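Local atomic coordinates of probable dehydrogenase (Bordetella bronchiseptica, PDB entry 3MOI), a protein that probably catalyses an NAD(P)-dependent oxidation or reduction, as a GFO/IDH/MocA oxidoreductase family member whose own substrate is not established. Residues A[16-19]-A[20-23]; A[130-133]-A[134-138]; A[172-175]-A[176-180]; A[240-243]-A[244-247]; A[320-324]-A[325-329]. All coordinates share one frame; numbering follows the deposited sequence.

Contact 1: A[16-19]-A[20-23]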
loop_
_atom_site.group_PDB
_atom_site.type_symbol
_atom_site.label_atom_id
_atom_site.label_comp_id
_atom_site.label_asym_id
_atom_site.label_seq_id
_atom_site.Cartn_x
_atom_site.Cartn_y
_atom_site.Cartn_z
ATOM N N VAL A 16 -29.737 -10.127 -9.116
ATOM C CA VAL A 16 -28.701 -11.099 -9.520
ATOM C C VAL A 16 -27.735 -11.494 -8.404
ATOM O O VAL A 16 -27.383 -12.658 -8.321
ATOM C CB VAL A 16 -28.001 -10.802 -10.922
ATOM C CG1 VAL A 16 -28.228 -9.399 -11.407
ATOM C CG2 VAL A 16 -26.499 -11.179 -10.907
ATOM N N LEU A 17 -27.356 -10.575 -7.508
ATOM C CA LEU A 17 -26.487 -10.949 -6.365
ATOM C C LEU A 17 -27.240 -11.543 -5.199
ATOM O O LEU A 17 -26.977 -12.670 -4.766
ATOM C CB LEU A 17 -25.695 -9.749 -5.887
ATOM C CG LEU A 17 -24.224 -9.668 -6.334
ATOM C CD1 LEU A 17 -23.862 -10.619 -7.480
ATOM C CD2 LEU A 17 -23.812 -8.202 -6.644
ATOM N N MET A 18 -28.208 -10.815 -4.673
ATOM C CA MET A 18 -28.746 -11.217 -3.392
ATOM C C MET A 18 -29.772 -12.292 -3.533
ATOM O O MET A 18 -29.779 -13.245 -2.761
ATOM C CB MET A 18 -29.324 -10.019 -2.652
ATOM C CG MET A 18 -29.892 -10.357 -1.304
ATOM S SD MET A 18 -28.836 -11.444 -0.395
ATOM C CE MET A 18 -29.619 -11.542 1.155
ATOM N N ALA A 19 -30.649 -12.145 -4.509
ATOM C CA ALA A 19 -31.790 -13.101 -4.667
ATOM C C ALA A 19 -31.416 -14.594 -4.708
ATOM O O ALA A 19 -31.935 -15.361 -3.917
ATOM C CB ALA A 19 -32.623 -12.748 -5.849
ATOM N N PRO A 20 -30.489 -15.005 -5.584
ATOM C CA PRO A 20 -30.139 -16.439 -5.610
ATOM C C PRO A 20 -29.562 -16.898 -4.288
ATOM O O PRO A 20 -29.964 -17.948 -3.757
ATOM C CB PRO A 20 -29.090 -16.541 -6.724
ATOM C CG PRO A 20 -29.196 -15.229 -7.495
ATOM C CD PRO A 20 -29.603 -14.224 -6.453
ATOM N N ALA A 21 -28.689 -16.075 -3.716
ATOM C CA ALA A 21 -28.117 -16.343 -2.387
ATOM C C ALA A 21 -29.171 -16.514 -1.317
ATOM O O ALA A 21 -29.011 -17.340 -0.427
ATOM C CB ALA A 21 -27.124 -15.230 -1.985
ATOM N N MET A 22 -30.257 -15.745 -1.403
ATOM C CA MET A 22 -31.396 -15.926 -0.481
ATOM C C MET A 22 -32.100 -17.260 -0.693
ATOM O O MET A 22 -32.454 -17.911 0.297
ATOM C CB MET A 22 -32.446 -14.806 -0.617
ATOM C CG MET A 22 -32.263 -13.584 0.251
ATOM S SD MET A 22 -33.639 -12.406 0.263
ATOM C CE MET A 22 -32.919 -11.397 1.509
ATOM N N ARG A 23 -32.337 -17.657 -1.954
ATOM C CA ARG A 23 -33.024 -18.948 -2.220
ATOM C C ARG A 23 -32.201 -19.983 -1.497
ATOM O O ARG A 23 -32.636 -20.562 -0.510
ATOM C CB ARG A 23 -33.126 -19.290 -3.725
ATOM C CG ARG A 23 -34.548 -19.692 -4.168
ATOM C CD ARG A 23 -34.613 -20.751 -5.289
ATOM N NE ARG A 23 -34.954 -20.257 -6.637
ATOM C CZ ARG A 23 -34.088 -19.733 -7.505
ATOM N NH1 ARG A 23 -32.811 -19.555 -7.165
ATOM N NH2 ARG A 23 -34.499 -19.368 -8.721
#
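M18 and M22, one turn apart on helix 12-24, carry this contact on the first helix of a Rossmann-type beta-alpha-beta unit, between strands 3-8 and 28-34. Two backbone hydrogen bonds hold the turn: M22 N to M18 O at 2.9 Å and R23 N to A19 O at 3.0 Å. P20 has no N-H to give to the preceding turn, and the helix kinks there. Its ring lies against the preceding turn, with P20 CG 3.3 Å from V16 O, where a wider pi-type turn at 16-18 comes before it.

The apolar contacts gather on the buried side. A19 and A21 are small enough for close neighbours: A19 lies against I7, F44 and Y48, while A21 CB is 4.4 Å from M18 SD and also meets Q341. Both methionines touch Y69 of strand 67-70 and I345 of helix 340-352. R23, at the exposed side, turns to Y48 in a cation-pi contact.

M18 has CG anti to its own nitrogen (chi1 -179°) and then bends at chi2, which swings its terminal methyl across the extended M22 chain, leaving M18 CE 3.5 Å from M22 CG.

Contact 2: A[130-133]-A[134-138]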
loop_
_atom_site.group_PDB
_atom_site.type_symbol
_atom_site.label_atom_id
_atom_site.label_comp_id
_atom_site.label_asym_id
_atom_site.label_seq_id
_atom_site.Cartn_x
_atom_site.Cartn_y
_atom_site.Cartn_z
ATOM N N VAL A 130 -12.661 -11.295 5.964
ATOM C CA VAL A 130 -12.623 -10.143 6.857
ATOM C C VAL A 130 -13.112 -10.498 8.235
ATOM O O VAL A 130 -12.565 -10.083 9.240
ATOM C CB VAL A 130 -13.454 -9.010 6.303
ATOM C CG1 VAL A 130 -13.559 -7.900 7.311
ATOM C CG2 VAL A 130 -12.853 -8.527 4.922
ATOM N N ARG A 131 -14.141 -11.289 8.312
ATOM C CA ARG A 131 -14.580 -11.782 9.619
ATOM C C ARG A 131 -13.503 -12.628 10.244
ATOM O O ARG A 131 -13.250 -12.558 11.459
ATOM C CB ARG A 131 -15.832 -12.612 9.454
ATOM C CG ARG A 131 -16.449 -13.186 10.744
ATOM C CD ARG A 131 -17.890 -13.646 10.386
ATOM N NE ARG A 131 -18.235 -14.926 10.999
ATOM C CZ ARG A 131 -19.298 -15.136 11.783
ATOM N NH1 ARG A 131 -20.154 -14.144 12.089
ATOM N NH2 ARG A 131 -19.507 -16.354 12.279
ATOM N N THR A 132 -12.826 -13.402 9.413
ATOM C CA THR A 132 -11.733 -14.234 9.926
ATOM C C THR A 132 -10.611 -13.396 10.444
ATOM O O THR A 132 -10.083 -13.741 11.488
ATOM C CB THR A 132 -11.190 -15.236 8.905
ATOM O OG1 THR A 132 -12.292 -15.923 8.313
ATOM C CG2 THR A 132 -10.249 -16.238 9.590
ATOM N N LEU A 133 -10.256 -12.322 9.741
ATOM C CA LEU A 133 -9.198 -11.425 10.202
ATOM C C LEU A 133 -9.607 -10.849 11.544
ATOM O O LEU A 133 -8.787 -10.801 12.446
ATOM C CB LEU A 133 -8.842 -10.291 9.192
ATOM C CG LEU A 133 -8.112 -10.646 7.858
ATOM C CD1 LEU A 133 -8.342 -9.599 6.731
ATOM C CD2 LEU A 133 -6.600 -10.891 7.969
ATOM N N ARG A 134 -10.880 -10.450 11.698
ATOM C CA ARG A 134 -11.359 -9.940 12.998
ATOM C C ARG A 134 -11.164 -11.014 14.073
ATOM O O ARG A 134 -10.516 -10.782 15.109
ATOM C CB ARG A 134 -12.832 -9.453 12.963
ATOM C CG ARG A 134 -13.380 -9.022 14.328
ATOM C CD ARG A 134 -14.982 -8.779 14.337
ATOM N NE ARG A 134 -15.211 -7.324 14.360
ATOM C CZ ARG A 134 -15.804 -6.576 15.296
ATOM N NH1 ARG A 134 -16.458 -7.081 16.358
ATOM N NH2 ARG A 134 -15.774 -5.247 15.089
ATOM N N ALA A 135 -11.693 -12.199 13.832
ATOM C CA ALA A 135 -11.572 -13.251 14.884
ATOM C C ALA A 135 -10.098 -13.391 15.354
ATOM O O ALA A 135 -9.800 -13.393 16.554
ATOM C CB ALA A 135 -12.148 -14.540 14.399
ATOM N N ILE A 136 -9.171 -13.391 14.406
ATOM C CA ILE A 136 -7.754 -13.574 14.746
ATOM C C ILE A 136 -7.230 -12.456 15.642
ATOM O O ILE A 136 -6.558 -12.701 16.626
ATOM C CB ILE A 136 -6.904 -13.714 13.466
ATOM C CG1 ILE A 136 -7.203 -15.079 12.822
ATOM C CG2 ILE A 136 -5.461 -13.555 13.763
ATOM C CD1 ILE A 136 -6.862 -15.179 11.374
ATOM N N VAL A 137 -7.571 -11.232 15.320
ATOM C CA VAL A 137 -7.229 -10.086 16.142
ATOM C C VAL A 137 -7.823 -10.170 17.549
ATOM O O VAL A 137 -7.052 -10.098 18.493
ATOM C CB VAL A 137 -7.622 -8.745 15.413
ATOM C CG1 VAL A 137 -7.432 -7.544 16.317
ATOM C CG2 VAL A 137 -6.788 -8.580 14.096
ATOM N N GLN A 138 -9.152 -10.347 17.715
ATOM C CA GLN A 138 -9.775 -10.449 19.072
ATOM C C GLN A 138 -9.174 -11.613 19.879
ATOM O O GLN A 138 -8.936 -11.522 21.101
ATOM C CB GLN A 138 -11.288 -10.705 18.991
ATOM C CG GLN A 138 -12.224 -9.507 18.701
ATOM C CD GLN A 138 -13.702 -9.940 18.247
ATOM O OE1 GLN A 138 -13.937 -11.053 17.713
ATOM N NE2 GLN A 138 -14.666 -9.034 18.443
#
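From V130 to V137 the backbone is regular alpha helix, with four successive i to i+4 hydrogen bonds: R134 N to V130 O (3.0 Å), A135 N to R131 O (2.9 Å), I136 N to T132 O (3.1 Å) and V137 N to L133 O (3.2 Å). All four are nearly straight at the hydrogen.

The one side-chain pair is T132 with I136: T132 CG2 and I136 CD1 approach to 4.0 Å, the two side chains crossing at a slant. In I136, CG1 sits beside the backbone nitrogen (chi1 -71°), which lays that branch back over the preceding turn and brings I136 CD1 to 3.5 Å from T132 O. V137 uses its CG2 branch in a similar way, 3.4 Å from L133 O. The beta-branched residues lie close to the backbone of the preceding turn, and with L133 they form an apolar surface against L312 and V319 of the neighbouring sheet strands; L133 also reaches I189 of helix 179-190.

The polar ends find partners beyond the turn. T132 OG1 is hydrogen-bonded to P128 O, one turn earlier, and to I333 N, a pairing that suits a short hydroxyl side chain. R134 has the length to carry NE to T188 O, at helix 179-190, while R131 extends from the exposed side.

The chemistry is thus divided by face: aliphatic branches seal helix 128-139 onto the sheet of the C-terminal domain, while hydrogen bonds from T132 and R134 fix its position against a loop and a second helix.

Contact 3: A[172-175]-A[176-180]; sequences GGII and YNQLP
Hydrogen bonding centres on two carbonyl oxygens, G173 O and I174 O. N177 turns its amide back so that ND2 donates to G173 O at 2.7 Å, and the same nitrogen also bonds to G171 O; an asparagine is short enough to close this loop. The backbone nitrogens of Y176 and N177 add weak bonds to G173 O. I174 O takes two donors: L179 N at 3.0 Å, almost straight (177°), and Q178 N at 3.1 Å, which comes from above the carbonyl plane. G173, at the N-cap, has a positive phi of 87°, which favours glycine.

Apolar packing follows the branches of L179. L179 CD1 meets I174 CD1 at 3.6 Å, the two chains crossing, whereas L179 CD2 meets I175 CD1, these side chains lying side by side. I175 CG2 lies over one face of the Y176 ring, and G172 O comes to the ring's edge. Y176 rests on L373 and L376 of helix 362-381, and I174 on C214 and Y230 of the sheet.

The whole is a short helix, 174-177, broken at Q178 before helix 179-190 starts, a buried helix-to-helix junction between the sheet of the GFO/IDH/MocA C-terminal domain and helix 362-381.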
loop_
_atom_site.group_PDB
_atom_site.type_symbol
_atom_site.label_atom_id
_atom_site.label_comp_id
_atom_site.label_asym_id
_atom_site.label_seq_id
_atom_site.Cartn_x
_atom_site.Cartn_y
_atom_site.Cartn_z
ATOM N N GLY A 172 -22.052 9.190 -7.707
ATOM C CA GLY A 172 -21.168 8.355 -8.499
ATOM C C GLY A 172 -19.751 8.336 -7.962
ATOM O O GLY A 172 -19.377 9.154 -7.107
ATOM N N GLY A 173 -18.976 7.405 -8.497
ATOM C CA GLY A 173 -17.566 7.348 -8.279
ATOM C C GLY A 173 -17.178 6.585 -7.061
ATOM O O GLY A 173 -18.016 6.136 -6.239
ATOM N N ILE A 174 -15.873 6.473 -6.923
ATOM C CA ILE A 174 -15.341 5.528 -6.019
ATOM C C ILE A 174 -15.512 5.928 -4.558
ATOM O O ILE A 174 -15.423 5.050 -3.705
ATOM C CB ILE A 174 -13.846 5.178 -6.310
ATOM C CG1 ILE A 174 -12.922 6.332 -6.004
ATOM C CG2 ILE A 174 -13.629 4.714 -7.755
ATOM C CD1 ILE A 174 -11.698 5.871 -5.121
ATOM N N ILE A 175 -15.764 7.202 -4.249
ATOM C CA ILE A 175 -15.844 7.579 -2.872
ATOM C C ILE A 175 -17.048 6.937 -2.180
ATOM O O ILE A 175 -17.001 6.527 -0.981
ATOM C CB ILE A 175 -15.943 9.119 -2.664
ATOM C CG1 ILE A 175 -14.671 9.872 -3.129
ATOM C CG2 ILE A 175 -16.225 9.462 -1.140
ATOM C CD1 ILE A 175 -13.400 9.154 -2.979
ATOM N N TYR A 176 -18.132 6.852 -2.900
ATOM C CA TYR A 176 -19.343 6.306 -2.318
ATOM C C TYR A 176 -19.629 4.839 -2.683
ATOM O O TYR A 176 -20.457 4.176 -2.057
ATOM C CB TYR A 176 -20.509 7.137 -2.816
ATOM C CG TYR A 176 -20.522 8.551 -2.370
ATOM C CD1 TYR A 176 -20.660 8.864 -1.003
ATOM C CD2 TYR A 176 -20.488 9.611 -3.306
ATOM C CE1 TYR A 176 -20.707 10.196 -0.577
ATOM C CE2 TYR A 176 -20.501 10.952 -2.887
ATOM C CZ TYR A 176 -20.642 11.241 -1.527
ATOM O OH TYR A 176 -20.764 12.556 -1.083
ATOM N N ASN A 177 -18.974 4.346 -3.720
ATOM C CA ASN A 177 -19.328 3.028 -4.308
ATOM C C ASN A 177 -18.227 1.974 -4.113
ATOM O O ASN A 177 -18.418 0.790 -4.439
ATOM C CB ASN A 177 -19.661 3.252 -5.782
ATOM C CG ASN A 177 -20.848 4.212 -5.942
ATOM O OD1 ASN A 177 -21.972 3.860 -5.623
ATOM N ND2 ASN A 177 -20.590 5.448 -6.394
ATOM N N GLN A 178 -17.054 2.400 -3.632
ATOM C CA GLN A 178 -15.931 1.469 -3.460
ATOM C C GLN A 178 -15.207 1.647 -2.090
ATOM O O GLN A 178 -15.039 0.713 -1.298
ATOM C CB GLN A 178 -14.985 1.630 -4.630
ATOM C CG GLN A 178 -15.540 1.122 -6.002
ATOM C CD GLN A 178 -15.638 -0.427 -6.024
ATOM O OE1 GLN A 178 -16.652 -1.017 -5.620
ATOM N NE2 GLN A 178 -14.563 -1.067 -6.423
ATOM N N LEU A 179 -14.802 2.855 -1.791
ATOM C CA LEU A 179 -14.112 3.113 -0.558
ATOM C C LEU A 179 -14.885 2.563 0.680
ATOM O O LEU A 179 -14.282 2.077 1.626
ATOM C CB LEU A 179 -13.908 4.616 -0.455
ATOM C CG LEU A 179 -12.532 5.165 -0.821
ATOM C CD1 LEU A 179 -11.790 4.361 -1.896
ATOM C CD2 LEU A 179 -12.559 6.680 -1.122
ATOM N N PRO A 180 -16.230 2.616 0.667
ATOM C CA PRO A 180 -16.874 2.076 1.864
ATOM C C PRO A 180 -16.497 0.614 2.149
ATOM O O PRO A 180 -16.414 0.206 3.314
ATOM C CB PRO A 180 -18.395 2.275 1.608
ATOM C CG PRO A 180 -18.455 3.501 0.785
ATOM C CD PRO A 180 -17.163 3.387 -0.153
#

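Contact 4: A[240-243]-A[244-247]; sequences EMHF and WLAE
W244 and E240 are brought side by side by their first torsions: W244 CG lies beside the backbone N (chi1 -78°), while E240 holds CG anti to its nitrogen (chi1 -173°) and runs on extended alongside the ring, pointing the same way. E240 CA sits over the indole face, 3.9 Å from the centroid of the five-membered ring in a CH-pi contact. Further out, E240 CB comes to 3.5 Å from W244 CZ2, and the carboxylate and ring planes are 20° apart. The broad indole suits this place because it covers the backbone and the methylenes of E240 at once. The charged end of E240 is engaged by a salt bridge from OE2 to R313 of the second subunit.

The chain reverses through F243 and W244, both with positive phi. L245 N donates to H242 O at 3.0 Å, a nearly straight bond across the bend. On the same bend, L245 CB lies near the plane of the H242 ring, at its edge, 4.1 Å from H242 CD2, and F243 CD2 lies over one face of that ring. H242 also stacks with H299, whose NE2 is hydrogen-bonded to L245 O.

This is a beta turn, H242 to L245, whose two central residues are both left-handed, in the long loop between strand 225-231 and helix 258-265, which in this C-terminal domain reaches the dimer interface through E240 and M241.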
loop_
_atom_site.group_PDB
_atom_site.type_symbol
_atom_site.label_atom_id
_atom_site.label_comp_id
_atom_site.label_asym_id
_atom_site.label_seq_id
_atom_site.Cartn_x
_atom_site.Cartn_y
_atom_site.Cartn_z
ATOM N N GLU A 240 -3.650 -9.809 -9.369
ATOM C CA GLU A 240 -2.313 -10.387 -9.484
ATOM C C GLU A 240 -1.639 -10.588 -8.131
ATOM O O GLU A 240 -0.826 -11.471 -7.975
ATOM C CB GLU A 240 -1.418 -9.531 -10.363
ATOM C CG GLU A 240 -0.063 -10.191 -10.639
ATOM C CD GLU A 240 0.713 -9.518 -11.756
ATOM O OE1 GLU A 240 0.121 -8.697 -12.485
ATOM O OE2 GLU A 240 1.930 -9.781 -11.901
ATOM N N MET A 241 -1.936 -9.748 -7.143
ATOM C CA MET A 241 -1.270 -9.874 -5.850
ATOM C C MET A 241 -2.169 -10.615 -4.901
ATOM O O MET A 241 -1.826 -10.818 -3.744
ATOM C CB MET A 241 -0.824 -8.506 -5.333
ATOM C CG MET A 241 0.429 -7.909 -6.093
ATOM S SD MET A 241 0.687 -6.192 -5.618
ATOM C CE MET A 241 1.977 -5.985 -6.808
ATOM N N HIS A 242 -3.309 -11.078 -5.408
ATOM C CA HIS A 242 -4.196 -11.944 -4.649
ATOM C C HIS A 242 -4.561 -13.204 -5.476
ATOM O O HIS A 242 -5.716 -13.415 -5.862
ATOM C CB HIS A 242 -5.433 -11.164 -4.250
ATOM C CG HIS A 242 -6.245 -11.839 -3.198
ATOM N ND1 HIS A 242 -5.863 -11.867 -1.873
ATOM C CD2 HIS A 242 -7.389 -12.556 -3.279
ATOM C CE1 HIS A 242 -6.742 -12.568 -1.180
ATOM N NE2 HIS A 242 -7.684 -12.984 -2.008
ATOM N N PHE A 243 -3.546 -14.016 -5.772
ATOM C CA PHE A 243 -3.691 -15.382 -6.358
ATOM C C PHE A 243 -4.534 -15.458 -7.624
ATOM O O PHE A 243 -5.029 -16.540 -7.989
ATOM C CB PHE A 243 -4.248 -16.317 -5.294
ATOM C CG PHE A 243 -3.647 -16.098 -3.935
ATOM C CD1 PHE A 243 -2.417 -16.661 -3.614
ATOM C CD2 PHE A 243 -4.298 -15.276 -2.990
ATOM C CE1 PHE A 243 -1.844 -16.458 -2.368
ATOM C CE2 PHE A 243 -3.730 -15.039 -1.726
ATOM C CZ PHE A 243 -2.487 -15.655 -1.417
ATOM N N TRP A 244 -4.672 -14.315 -8.312
ATOM C CA TRP A 244 -5.535 -14.202 -9.498
ATOM C C TRP A 244 -6.944 -14.762 -9.222
ATOM O O TRP A 244 -7.506 -15.458 -10.066
ATOM C CB TRP A 244 -4.886 -14.870 -10.740
ATOM C CG TRP A 244 -3.828 -14.067 -11.387
ATOM C CD1 TRP A 244 -2.468 -14.348 -11.439
ATOM C CD2 TRP A 244 -4.001 -12.839 -12.097
ATOM N NE1 TRP A 244 -1.810 -13.353 -12.123
ATOM C CE2 TRP A 244 -2.730 -12.429 -12.550
ATOM C CE3 TRP A 244 -5.106 -12.041 -12.393
ATOM C CZ2 TRP A 244 -2.543 -11.242 -13.256
ATOM C CZ3 TRP A 244 -4.920 -10.873 -13.115
ATOM C CH2 TRP A 244 -3.644 -10.478 -13.529
ATOM N N LEU A 245 -7.486 -14.471 -8.024
ATOM C CA LEU A 245 -8.932 -14.528 -7.739
ATOM C C LEU A 245 -9.660 -13.214 -8.005
ATOM O O LEU A 245 -9.217 -12.170 -7.583
ATOM C CB LEU A 245 -9.184 -14.738 -6.254
ATOM C CG LEU A 245 -8.896 -16.008 -5.485
ATOM C CD1 LEU A 245 -9.922 -16.003 -4.378
ATOM C CD2 LEU A 245 -8.995 -17.275 -6.354
ATOM N N ALA A 246 -10.850 -13.254 -8.600
ATOM C CA ALA A 246 -11.694 -12.051 -8.600
ATOM C C ALA A 246 -12.300 -11.806 -7.242
ATOM O O ALA A 246 -12.348 -12.677 -6.379
ATOM C CB ALA A 246 -12.776 -12.096 -9.661
ATOM N N GLU A 247 -12.734 -10.561 -7.105
ATOM C CA GLU A 247 -13.436 -10.043 -5.984
ATOM C C GLU A 247 -14.460 -11.038 -5.443
ATOM O O GLU A 247 -14.493 -11.265 -4.229
ATOM C CB GLU A 247 -14.118 -8.744 -6.412
ATOM C CG GLU A 247 -14.918 -8.066 -5.310
ATOM C CD GLU A 247 -15.410 -6.654 -5.674
ATOM O OE1 GLU A 247 -16.422 -6.221 -5.070
ATOM O OE2 GLU A 247 -14.773 -5.954 -6.499
#

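Contact 5: A[320-324]-A[325-329]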
loop_
_atom_site.group_PDB
_atom_site.type_symbol
_atom_site.label_atom_id
_atom_site.label_comp_id
_atom_site.label_asym_id
_atom_site.label_seq_id
_atom_site.Cartn_x
_atom_site.Cartn_y
_atom_site.Cartn_z
ATOM N N LEU A 320 -3.838 -16.055 5.764
ATOM C CA LEU A 320 -2.447 -16.435 5.814
ATOM C C LEU A 320 -1.848 -15.677 7.003
ATOM O O LEU A 320 -1.911 -14.459 7.018
ATOM C CB LEU A 320 -1.760 -16.106 4.468
ATOM C CG LEU A 320 -1.961 -17.188 3.375
ATOM C CD1 LEU A 320 -1.672 -16.654 1.962
ATOM C CD2 LEU A 320 -1.092 -18.508 3.655
ATOM N N VAL A 321 -1.352 -16.403 8.016
ATOM C CA VAL A 321 -0.713 -15.802 9.196
ATOM C C VAL A 321 0.791 -15.945 9.094
ATOM O O VAL A 321 1.323 -17.038 9.302
ATOM C CB VAL A 321 -1.136 -16.474 10.510
ATOM C CG1 VAL A 321 -0.428 -15.848 11.703
ATOM C CG2 VAL A 321 -2.597 -16.388 10.668
ATOM N N TYR A 322 1.481 -14.836 8.806
ATOM C CA TYR A 322 2.951 -14.842 8.730
ATOM C C TYR A 322 3.517 -14.602 10.095
ATOM O O TYR A 322 3.638 -13.470 10.517
ATOM C CB TYR A 322 3.438 -13.777 7.766
ATOM C CG TYR A 322 2.987 -14.056 6.363
ATOM C CD1 TYR A 322 3.779 -14.790 5.457
ATOM C CD2 TYR A 322 1.743 -13.641 5.938
ATOM C CE1 TYR A 322 3.314 -15.046 4.135
ATOM C CE2 TYR A 322 1.297 -13.881 4.648
ATOM C CZ TYR A 322 2.058 -14.571 3.762
ATOM O OH TYR A 322 1.528 -14.749 2.512
ATOM N N GLY A 323 3.891 -15.678 10.790
ATOM C CA GLY A 323 4.232 -15.558 12.200
ATOM C C GLY A 323 5.708 -15.472 12.429
ATOM O O GLY A 323 6.490 -15.481 11.492
ATOM N N ASP A 324 6.067 -15.385 13.708
ATOM C CA ASP A 324 7.450 -15.491 14.170
ATOM C C ASP A 324 8.093 -16.796 13.663
ATOM O O ASP A 324 9.283 -16.870 13.397
ATOM C CB ASP A 324 7.485 -15.467 15.722
ATOM C CG ASP A 324 7.297 -14.047 16.324
ATOM O OD1 ASP A 324 7.235 -13.064 15.556
ATOM O OD2 ASP A 324 7.197 -13.916 17.574
ATOM N N GLU A 325 7.262 -17.816 13.535
ATOM C CA GLU A 325 7.726 -19.190 13.331
ATOM C C GLU A 325 7.735 -19.518 11.854
ATOM O O GLU A 325 8.212 -20.589 11.483
ATOM C CB GLU A 325 6.744 -20.156 14.030
ATOM C CG GLU A 325 7.346 -21.392 14.624
ATOM C CD GLU A 325 8.205 -21.081 15.845
ATOM O OE1 GLU A 325 8.336 -21.988 16.736
ATOM O OE2 GLU A 325 8.727 -19.925 15.884
ATOM N N GLY A 326 7.177 -18.616 11.033
ATOM C CA GLY A 326 6.885 -18.904 9.633
ATOM C C GLY A 326 5.383 -18.837 9.390
ATOM O O GLY A 326 4.628 -18.513 10.283
ATOM N N VAL A 327 4.969 -19.187 8.178
ATOM C CA VAL A 327 3.614 -19.085 7.715
ATOM C C VAL A 327 2.731 -20.206 8.238
ATOM O O VAL A 327 3.188 -21.295 8.461
ATOM C CB VAL A 327 3.555 -19.139 6.159
ATOM C CG1 VAL A 327 2.246 -18.556 5.652
ATOM C CG2 VAL A 327 4.677 -18.357 5.544
ATOM N N ARG A 328 1.451 -19.915 8.435
ATOM C CA ARG A 328 0.421 -20.943 8.540
ATOM C C ARG A 328 -0.915 -20.340 8.081
ATOM O O ARG A 328 -1.039 -19.119 8.004
ATOM C CB ARG A 328 0.332 -21.516 9.967
ATOM C CG ARG A 328 -0.391 -20.615 10.970
ATOM C CD ARG A 328 0.002 -20.905 12.447
ATOM N NE ARG A 328 -0.345 -19.770 13.319
ATOM C CZ ARG A 328 -1.557 -19.547 13.850
ATOM N NH1 ARG A 328 -2.577 -20.397 13.629
ATOM N NH2 ARG A 328 -1.747 -18.463 14.612
ATOM N N GLU A 329 -1.883 -21.199 7.760
ATOM C CA GLU A 329 -3.172 -20.811 7.177
ATOM C C GLU A 329 -4.306 -21.123 8.157
ATOM O O GLU A 329 -4.267 -22.122 8.864
ATOM C CB GLU A 329 -3.409 -21.496 5.808
ATOM C CG GLU A 329 -4.547 -20.856 4.946
ATOM C CD GLU A 329 -4.425 -21.116 3.421
ATOM O OE1 GLU A 329 -3.654 -22.042 3.045
ATOM O OE2 GLU A 329 -5.111 -20.420 2.609
#
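V321 and R328 form a regular hydrogen-bonded pair of this antiparallel beta hairpin, made by strands 318-323 and 326-331. V321 N donates to R328 O at 2.7 Å, and R328 N returns a bond to V321 O at 3.0 Å. Nearer the bend, G323 N meets G326 O at 3.0 Å from well above the carbonyl plane, and a weak bond runs back from G326 N to G323 O. A type I turn joins the strands through D324 and E325. G326 has a phi of 117°, with backbone angles that call for glycine.

The polar ends find partners beyond the hairpin. D324 OD1 forms a salt bridge with R260 and a hydrogen bond with H235, both of the second subunit, a good use for a short carboxylate at the hairpin tip. Y322 OH bonds to R313 of the same chain, and E329 OE2 to S315.

Packing divides between the two faces of the hairpin. On one, V321 lies alongside R328, whose extended chain brings NH2 to 4.1 Å from V321 CG1. On the other, L320, Y322 and V327 form an apolar patch: L320 CD2 is 3.9 Å from V327 CG1. The Y322 ring also meets F236 of the second subunit edge-to-face, so the flat aromatic serves both the hairpin and the dimer. V327 sets CG1 over one face of the Y322 ring, toward the rim, in a CH-pi contact, while V327 CG2 lies 3.7 Å from Y322 CD1.

Overall arrangement
The five contacts follow one another in series along the chain. Contact 1 lies on helix 12-24 of the Rossmann-type domain, while contacts 2, 3 and 4 fall in the C-terminal domain range; the centres of contacts 1 and 5 are about 36 Å apart. The nine-stranded mixed sheet relates the others: helix 128-139 of contact 2 packs on strands 310-314 and 318-323, contact 3 lies against strands 213-220 and 225-231, and contact 5 forms the hairpin at one edge of the sheet within this chain. Contacts 4 and 5 touch, F243 CZ meeting L320 CD1 at 3.6 Å, and both reach the second subunit. The arrangement sets a probable nucleotide-binding domain apart from a sheet domain that contributes to the dimer interface.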